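PDB 4K2H: intracellular protease/amidase from Salmonella enterica subsp. enterica serovar Typhimurium, which is of uncertain function but may act as a peptidase, and binds zinc ions between its subunits. Local coordinates for residues Val22-Ile26 and Val159-Leu164; Val34-Ala40 and Val54-Leu59; Glu146-Ile151 and Thr165-Arg169. The protein carries 1 engineered substitution. All coordinates share one frame; numbering follows the deposited sequence. Where two conformers were deposited one is given.

Interaction 1. Residues Val22-Ile26 and Val159-Leu164. With ZN (zinc ion), chain P.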
loop_
_atom_site.group_PDB
_atom_site.type_symbol
_atom_site.label_atom_id
_atom_site.label_comp_id
_atom_site.label_asym_id
_atom_site.label_seq_id
_atom_site.Cartn_x
_atom_site.Cartn_y
_atom_site.Cartn_z
ATOM N N VAL A 22 3.206 -1.463 0.585
ATOM C CA VAL A 22 3.422 -2.260 -0.638
ATOM C C VAL A 22 4.732 -3.036 -0.476
ATOM O O VAL A 22 4.771 -4.232 -0.760
ATOM C CB VAL A 22 3.380 -1.433 -1.938
ATOM C CG1 VAL A 22 3.710 -2.288 -3.166
ATOM C CG2 VAL A 22 2.008 -0.831 -2.155
ATOM N N THR A 23 5.775 -2.398 0.070
ATOM C CA THR A 23 7.066 -3.062 0.203
ATOM C C THR A 23 6.943 -4.237 1.162
ATOM O O THR A 23 7.485 -5.327 0.948
ATOM C CB THR A 23 8.157 -2.107 0.732
ATOM O OG1 THR A 23 8.215 -0.938 -0.077
ATOM C CG2 THR A 23 9.540 -2.790 0.718
ATOM N N LEU A 24 6.228 -4.002 2.254
ATOM C CA LEU A 24 6.024 -5.043 3.219
ATOM C C LEU A 24 5.209 -6.201 2.630
ATOM O O LEU A 24 5.509 -7.371 2.842
ATOM C CB LEU A 24 5.333 -4.425 4.430
ATOM C CG LEU A 24 5.089 -5.389 5.540
ATOM C CD1 LEU A 24 5.220 -4.619 6.845
ATOM C CD2 LEU A 24 3.735 -6.066 5.343
ATOM N N ASP A 25 4.163 -5.877 1.905
ATOM C CA ASP A 25 3.345 -6.913 1.269
ATOM C C ASP A 25 4.199 -7.777 0.312
ATOM O O ASP A 25 4.139 -9.010 0.325
ATOM C CB ASP A 25 2.152 -6.254 0.554
ATOM C CG ASP A 25 1.494 -7.139 -0.453
ATOM O OD1 ASP A 25 0.403 -7.620 -0.140
ATOM O OD2 ASP A 25 2.007 -7.336 -1.599
ATOM N N ILE A 26 4.989 -7.129 -0.525
ATOM C CA ILE A 26 5.791 -7.888 -1.514
ATOM C C ILE A 26 6.757 -8.827 -0.785
ATOM O O ILE A 26 6.781 -10.040 -1.046
ATOM C CB ILE A 26 6.570 -6.942 -2.443
ATOM C CG1 ILE A 26 5.595 -6.120 -3.295
ATOM C CG2 ILE A 26 7.552 -7.705 -3.333
ATOM C CD1 ILE A 26 4.701 -6.947 -4.184
ATOM N N VAL A 159 6.993 1.927 -6.494
ATOM C CA VAL A 159 7.190 1.117 -5.304
ATOM C C VAL A 159 7.269 -0.381 -5.591
ATOM O O VAL A 159 8.011 -1.091 -4.937
ATOM C CB VAL A 159 6.105 1.416 -4.245
ATOM C CG1 VAL A 159 4.741 0.876 -4.675
ATOM C CG2 VAL A 159 6.509 0.840 -2.903
ATOM N N PHE A 160 6.520 -0.870 -6.578
ATOM C CA PHE A 160 6.597 -2.290 -6.931
ATOM C C PHE A 160 7.993 -2.626 -7.425
ATOM O O PHE A 160 8.597 -3.611 -6.986
ATOM C CB PHE A 160 5.516 -2.670 -7.947
ATOM C CG PHE A 160 4.118 -2.754 -7.352
ATOM C CD1 PHE A 160 3.788 -3.768 -6.457
ATOM C CD2 PHE A 160 3.128 -1.829 -7.709
ATOM C CE1 PHE A 160 2.516 -3.848 -5.908
ATOM C CE2 PHE A 160 1.852 -1.909 -7.166
ATOM C CZ PHE A 160 1.542 -2.919 -6.259
ATOM N N ASP A 161 8.520 -1.782 -8.307
ATOM C CA ASP A 161 9.853 -2.014 -8.844
ATOM C C ASP A 161 10.878 -2.025 -7.707
ATOM O O ASP A 161 11.752 -2.912 -7.655
ATOM C CB ASP A 161 10.215 -0.964 -9.901
ATOM C CG ASP A 161 11.426 -1.366 -10.726
ATOM O OD1 ASP A 161 11.977 -2.453 -10.459
ATOM O OD2 ASP A 161 11.825 -0.600 -11.637
ATOM N N PHE A 162 10.754 -1.065 -6.796
ATOM C CA PHE A 162 11.629 -0.955 -5.624
ATOM C C PHE A 162 11.574 -2.209 -4.766
ATOM O O PHE A 162 12.621 -2.772 -4.402
ATOM C CB PHE A 162 11.245 0.302 -4.829
ATOM C CG PHE A 162 11.841 0.378 -3.440
ATOM C CD1 PHE A 162 13.122 0.896 -3.237
ATOM C CD2 PHE A 162 11.102 -0.031 -2.334
ATOM C CE1 PHE A 162 13.658 0.984 -1.956
ATOM C CE2 PHE A 162 11.627 0.068 -1.056
ATOM C CZ PHE A 162 12.922 0.558 -0.873
ATOM N N ALA A 163 10.355 -2.638 -4.448
ATOM C CA ALA A 163 10.139 -3.813 -3.613
ATOM C C ALA A 163 10.627 -5.110 -4.280
ATOM O O ALA A 163 11.271 -5.945 -3.642
ATOM C CB ALA A 163 8.661 -3.934 -3.246
ATOM N N LEU A 164 10.312 -5.285 -5.568
ATOM C CA LEU A 164 10.744 -6.503 -6.272
ATOM C C LEU A 164 12.271 -6.528 -6.380
ATOM O O LEU A 164 12.888 -7.539 -6.104
ATOM C CB LEU A 164 10.043 -6.638 -7.617
ATOM C CG LEU A 164 8.519 -6.771 -7.477
ATOM C CD1 LEU A 164 7.847 -6.498 -8.805
ATOM C CD2 LEU A 164 8.040 -8.113 -6.921
HETATM ZN ZN ZN P . -0.571 -7.873 1.704
#

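Interaction 2. Residues Val34-Ala40 and Val54-Leu59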
loop_
_atom_site.group_PDB
_atom_site.type_symbol
_atom_site.label_atom_id
_atom_site.label_comp_id
_atom_site.label_asym_id
_atom_site.label_seq_id
_atom_site.Cartn_x
_atom_site.Cartn_y
_atom_site.Cartn_z
ATOM N N VAL A 34 9.746 -9.958 7.774
ATOM C CA VAL A 34 9.656 -8.496 7.907
ATOM C C VAL A 34 9.269 -8.115 9.346
ATOM O O VAL A 34 8.375 -8.712 9.927
ATOM C CB VAL A 34 8.649 -7.887 6.913
ATOM C CG1 VAL A 34 8.712 -6.374 6.964
ATOM C CG2 VAL A 34 8.945 -8.320 5.478
ATOM N N GLU A 35 9.979 -7.162 9.930
ATOM C CA GLU A 35 9.569 -6.527 11.192
ATOM C C GLU A 35 9.391 -5.033 11.009
ATOM O O GLU A 35 10.317 -4.343 10.606
ATOM C CB GLU A 35 10.599 -6.761 12.280
ATOM C CG GLU A 35 10.178 -7.763 13.330
ATOM C CD GLU A 35 11.084 -7.758 14.548
ATOM O OE1 GLU A 35 12.151 -7.116 14.544
ATOM O OE2 GLU A 35 10.701 -8.396 15.537
ATOM N N THR A 36 8.186 -4.544 11.268
ATOM C CA THR A 36 7.954 -3.106 11.318
ATOM C C THR A 36 8.468 -2.620 12.683
ATOM O O THR A 36 8.186 -3.218 13.725
ATOM C CB THR A 36 6.453 -2.763 11.133
ATOM O OG1 THR A 36 5.667 -3.494 12.064
ATOM C CG2 THR A 36 5.989 -3.170 9.792
ATOM N N LEU A 37 9.256 -1.559 12.667
ATOM C CA LEU A 37 9.797 -1.009 13.881
ATOM C C LEU A 37 9.410 0.453 13.997
ATOM O O LEU A 37 9.735 1.265 13.121
ATOM C CB LEU A 37 11.319 -1.123 13.865
ATOM C CG LEU A 37 11.878 -2.555 13.708
ATOM C CD1 LEU A 37 13.403 -2.563 13.831
ATOM C CD2 LEU A 37 11.287 -3.560 14.696
ATOM N N ALA A 38 8.754 0.800 15.092
ATOM C CA ALA A 38 8.520 2.195 15.419
ATOM C C ALA A 38 9.778 2.793 16.023
ATOM O O ALA A 38 10.604 2.080 16.551
ATOM C CB ALA A 38 7.369 2.321 16.412
ATOM N N CYS A 39 9.924 4.099 15.988
ATOM C CA CYS A 39 11.243 4.672 16.287
ATOM C C CYS A 39 11.426 5.346 17.629
ATOM O O CYS A 39 12.558 5.575 18.053
ATOM C CB CYS A 39 11.647 5.586 15.147
ATOM S SG CYS A 39 11.741 4.572 13.655
ATOM N N ALA A 40 10.343 5.643 18.316
ATOM C CA ALA A 40 10.472 6.210 19.639
ATOM C C ALA A 40 9.759 5.279 20.634
ATOM O O ALA A 40 9.949 4.057 20.574
ATOM C CB ALA A 40 9.917 7.638 19.649
ATOM N N VAL A 54 -0.086 -0.669 14.225
ATOM C CA VAL A 54 0.738 -1.151 15.299
ATOM C C VAL A 54 1.985 -1.812 14.716
ATOM O O VAL A 54 1.890 -2.888 14.146
ATOM C CB VAL A 54 -0.047 -2.152 16.156
ATOM C CG1 VAL A 54 0.808 -2.628 17.308
ATOM C CG2 VAL A 54 -1.353 -1.523 16.636
ATOM N N ALA A 55 3.147 -1.177 14.893
ATOM C CA ALA A 55 4.435 -1.823 14.574
ATOM C C ALA A 55 4.683 -3.136 15.307
ATOM O O ALA A 55 4.233 -3.350 16.439
ATOM C CB ALA A 55 5.611 -0.863 14.801
ATOM N N ASP A 56 5.424 -4.019 14.671
ATOM C CA ASP A 56 5.814 -5.280 15.327
ATOM C C ASP A 56 6.642 -5.026 16.595
ATOM O O ASP A 56 6.472 -5.698 17.623
ATOM C CB ASP A 56 6.574 -6.190 14.363
ATOM C CG ASP A 56 5.727 -6.639 13.188
ATOM O OD1 ASP A 56 4.561 -6.956 13.415
ATOM O OD2 ASP A 56 6.196 -6.655 12.025
ATOM N N SER A 57 7.515 -4.030 16.552
ATOM C CA SER A 57 8.367 -3.772 17.699
ATOM C C SER A 57 8.893 -2.359 17.601
ATOM O O SER A 57 8.356 -1.551 16.848
ATOM C CB SER A 57 9.483 -4.836 17.738
ATOM O OG SER A 57 10.483 -4.545 18.685
ATOM N N THR A 58 9.958 -2.059 18.340
ATOM C CA THR A 58 10.521 -0.728 18.362
ATOM C C THR A 58 11.997 -0.826 18.188
ATOM O O THR A 58 12.592 -1.879 18.405
ATOM C CB THR A 58 10.239 0.007 19.695
ATOM O OG1 THR A 58 10.821 -0.715 20.785
ATOM C CG2 THR A 58 8.768 0.132 19.949
ATOM N N LEU A 59 12.589 0.292 17.796
ATOM C CA LEU A 59 14.010 0.381 17.582
ATOM C C LEU A 59 14.738 0.104 18.870
ATOM O O LEU A 59 15.799 -0.562 18.874
ATOM C CB LEU A 59 14.349 1.790 17.096
ATOM C CG LEU A 59 15.203 1.989 15.875
ATOM C CD1 LEU A 59 14.804 1.049 14.758
ATOM C CD2 LEU A 59 15.047 3.440 15.445
HETATM O O HOH W 1 3.083 -3.646 11.680
#

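Interaction 3. Residues Glu146-Ile151 and Thr165-Arg169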
loop_
_atom_site.group_PDB
_atom_site.type_symbol
_atom_site.label_atom_id
_atom_site.label_comp_id
_atom_site.label_asym_id
_atom_site.label_seq_id
_atom_site.Cartn_x
_atom_site.Cartn_y
_atom_site.Cartn_z
ATOM N N GLU A 146 20.603 1.388 -7.730
ATOM C CA GLU A 146 21.405 0.535 -6.849
ATOM C C GLU A 146 22.866 0.902 -6.897
ATOM O O GLU A 146 23.456 1.023 -7.987
ATOM C CB GLU A 146 21.332 -0.910 -7.279
ATOM C CG GLU A 146 19.953 -1.486 -7.260
ATOM C CD GLU A 146 19.967 -2.919 -7.733
ATOM O OE1 GLU A 146 20.623 -3.759 -7.071
ATOM O OE2 GLU A 146 19.320 -3.188 -8.765
ATOM N N ASP A 147 23.471 1.047 -5.726
ATOM C CA ASP A 147 24.893 1.334 -5.659
ATOM C C ASP A 147 25.434 0.732 -4.396
ATOM O O ASP A 147 25.232 1.296 -3.328
ATOM C CB ASP A 147 25.141 2.845 -5.693
ATOM C CG ASP A 147 26.631 3.204 -5.691
ATOM O OD1 ASP A 147 27.480 2.310 -5.539
ATOM O OD2 ASP A 147 26.938 4.396 -5.803
ATOM N N GLY A 148 26.111 -0.416 -4.531
ATOM C CA GLY A 148 26.593 -1.175 -3.385
ATOM C C GLY A 148 25.418 -1.662 -2.557
ATOM O O GLY A 148 24.515 -2.291 -3.083
ATOM N N ASN A 149 25.413 -1.355 -1.267
ATOM C CA ASN A 149 24.341 -1.796 -0.382
ATOM C C ASN A 149 23.198 -0.731 -0.224
ATOM O O ASN A 149 22.345 -0.841 0.653
ATOM C CB ASN A 149 24.927 -2.194 0.973
ATOM C CG ASN A 149 25.612 -1.022 1.685
ATOM O OD1 ASN A 149 26.325 -0.234 1.044
ATOM N ND2 ASN A 149 25.388 -0.892 3.007
ATOM N N LEU A 150 23.204 0.279 -1.093
ATOM C CA LEU A 150 22.185 1.325 -1.089
ATOM C C LEU A 150 21.263 1.095 -2.264
ATOM O O LEU A 150 21.716 1.123 -3.432
ATOM C CB LEU A 150 22.859 2.686 -1.213
ATOM C CG LEU A 150 21.915 3.884 -1.108
ATOM C CD1 LEU A 150 21.227 4.013 0.261
ATOM C CD2 LEU A 150 22.743 5.109 -1.427
ATOM N N ILE A 151 20.007 0.784 -1.958
ATOM C CA ILE A 151 18.958 0.589 -2.949
ATOM C C ILE A 151 17.876 1.646 -2.683
ATOM O O ILE A 151 17.187 1.600 -1.653
ATOM C CB ILE A 151 18.346 -0.834 -2.837
ATOM C CG1 ILE A 151 19.433 -1.890 -3.023
ATOM C CG2 ILE A 151 17.224 -1.048 -3.851
ATOM C CD1 ILE A 151 18.924 -3.309 -3.181
ATOM N N THR A 165 12.879 -5.393 -6.688
ATOM C CA THR A 165 14.341 -5.311 -6.773
ATOM C C THR A 165 15.020 -5.610 -5.454
ATOM O O THR A 165 15.971 -6.410 -5.393
ATOM C CB THR A 165 14.789 -3.937 -7.273
ATOM O OG1 THR A 165 14.188 -3.742 -8.536
ATOM C CG2 THR A 165 16.300 -3.862 -7.451
ATOM N N LEU A 166 14.527 -4.994 -4.393
ATOM C CA LEU A 166 15.016 -5.308 -3.065
ATOM C C LEU A 166 14.897 -6.808 -2.810
ATOM O O LEU A 166 15.850 -7.428 -2.336
ATOM C CB LEU A 166 14.238 -4.521 -2.002
ATOM C CG LEU A 166 14.462 -4.936 -0.544
ATOM C CD1 LEU A 166 15.933 -4.876 -0.158
ATOM C CD2 LEU A 166 13.641 -4.054 0.383
ATOM N N SER A 167 13.727 -7.387 -3.107
ATOM C CA SER A 167 13.486 -8.798 -2.816
ATOM C C SER A 167 14.464 -9.699 -3.572
ATOM O O SER A 167 15.001 -10.664 -3.030
ATOM C CB SER A 167 12.073 -9.200 -3.213
ATOM O OG SER A 167 11.092 -8.530 -2.443
ATOM N N ALA A 168 14.662 -9.381 -4.845
ATOM C CA ALA A 168 15.494 -10.176 -5.705
ATOM C C ALA A 168 16.918 -10.138 -5.177
ATOM O O ALA A 168 17.595 -11.156 -5.103
ATOM C CB ALA A 168 15.435 -9.632 -7.116
ATOM N N ARG A 169 17.369 -8.958 -4.787
ATOM C CA ARG A 169 18.670 -8.828 -4.159
ATOM C C ARG A 169 18.793 -9.652 -2.849
ATOM O O ARG A 169 19.794 -10.353 -2.635
ATOM C CB ARG A 169 18.929 -7.371 -3.891
ATOM C CG ARG A 169 20.265 -7.116 -3.252
ATOM C CD ARG A 169 21.427 -7.221 -4.226
ATOM N NE ARG A 169 22.460 -6.378 -3.642
ATOM C CZ ARG A 169 22.657 -5.096 -3.932
ATOM N NH1 ARG A 169 23.600 -4.433 -3.286
ATOM N NH2 ARG A 169 21.953 -4.487 -4.883
#

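Interaction 1. Residues Val22-Ile26 and Val159-Leu164
Ile26 shows how one branched side chain can engage three residues of a neighbouring helix, each through a different atom. Its CB starts the contact by resting against Ala163 CB at 3.8 Å, and CG1 leans on the same small methyl. There the side chain divides. With CG2 anti to the backbone N (the chi1 torsion to CG1 is -65°), that branch is sent along the partner helix to meet Leu164 CD2 at 3.6 Å, while CG1 carries CD1 the other way, to the edge of the Phe160 ring, where CD1 lies 4.0 Å from Phe160 CD1. The ring's face is used by a residue one turn earlier: Val22 CG1 sits over it in a CH-pi contact, 3.8 Å from the ring centroid and offset toward the rim on the CE1 side.

The two helices belong to the layer that packs on one side of the central parallel sheet of the DJ-1/PfpI alpha/beta fold, and their local axes approach to 8.9 Å with a crossing angle of -42°. Where the backbones come closest, Ala163 CB packs on Thr23 CA at 3.9 Å. Val159, at the start of its helix, packs on Val22 and Thr23, its CG1 lying 3.7 Å from Val22 CG1 and its CG2 next to Thr23 OG1. That hydroxyl also lies in the plane of the Phe162 ring, 3.7 Å from CE2 at the ring edge, but its polar partner is the carbonyl of Glu19 in its own helix. On another side of helix 17-29, Asp25 binds zinc through OD1, with Glu16, Glu17 and His49 of the second subunit completing the site, while its OD2 is held in a salt bridge by Arg29.

Interaction 2. Residues Val34-Ala40 and Val54-Leu59
Thr36 OG1 is gripped by the backbone N-H of Asp56, 2.7 Å from N, and by a water 2.6 Å from OG1, which donates to Val54 O. Placing OG1 between the backbone N and the carbonyl carbon (chi1 53°) points it at the backbone N of Asp56. Asp56 returns the grip: its OD2 accepts from Thr36 N at 3.0 Å, a nearly straight bond (167°) met on the anti side and 31° out of the carboxylate plane. Arg28 holds the same OD2 in a salt bridge.

Beyond this exchange the chains settle into parallel pairing, and strand 57-58 becomes the edge of the five-stranded sheet beside strand 33-38. Ser57 N donates to Thr36 O, Ala38 N to Ser57 O at 3.0 Å, and Leu59 N to Ala38 O at 2.9 Å. On the face shared by Leu37 and Ser57, Leu37 CD2 packs on Ser57 CB at 3.8 Å, and its CD1 meets Leu59 CD1; helix 86-97 covers these leucines through Phe91. Ala38 lies on the other face, its CB 4.0 Å from Ala55 CB.

Interaction 3. Residues Glu146-Ile151 and Thr165-Arg169
The chain 146-151 reverses through a type II' beta turn from Asp147 to Leu150, with Gly148 at a positive phi of 64° and its carbonyl oxygen facing Arg169 of the helix. This is the tip of a tight beta hairpin, closed by backbone bonds in both directions between Asp147 and Leu150. Further backbone bonds from Asn149 and Ile151 to Ile102 tie the hairpin to strand 101-104 at the border of the central sheet, so the contact joins the hairpin to the helix layer of the DJ-1/PfpI fold.

Arg169 does most of the work across the gap. Its chain leaves the helix with CG anti to the backbone N and then bends at chi2 (76°), which brings the edge of the guanidinium to the turn and to Glu146. NH2 forms a salt bridge with Glu146 OE1 at 2.7 Å, the carboxylate and guanidinium being nearly coplanar with 29° between them, and this pairing should limit how freely the flat group rotates. A second hold, from NH1 to Gly148 O, is doubtful in detail, because the modelled separation is too short to be taken literally.

Glu146 is extended beyond CG and runs alongside the arginine chain in the opposite direction. Its other oxygen, OE2, reaches Thr165 CG2 at 3.4 Å, the two side chains coming from opposite directions, while Thr165 OG1 bonds to the carbonyl of Asp161 in its own helix. Next to the ionic pair the contact is apolar. Leu166 packs on Leu101 and Cys103 of strand 101-104, and Ile151 CD1 approaches the arginine obliquely, 4.0 Å from Arg169 CG and 3.7 Å from NH2, while reaching to 4.4 Å from Leu166 CA.

Helix 159-171 carries part of both interaction 1 and interaction 3, whose centres lie 12 Å apart, and the two meet directly where Phe162 CE1 approaches Ile151 O at 3.6 Å and Ile26 CG2 approaches Ser167 OG at 3.7 Å. Interaction 2 connects to interaction 1 through the next helix-to-strand step of the chain: Leu24 CD1 packs on Thr36 CG2 at 3.4 Å. Interactions 2 and 3 do not touch, and their centres are 22 Å apart on opposite sides of the chain's centre. Zinc belongs most closely to interaction 1, through Asp25. The side chain of Val34 in interaction 2 is about 10 Å from a zinc ion, and that of Leu166 in interaction 3 about 12 Å from the side chain of Asp25.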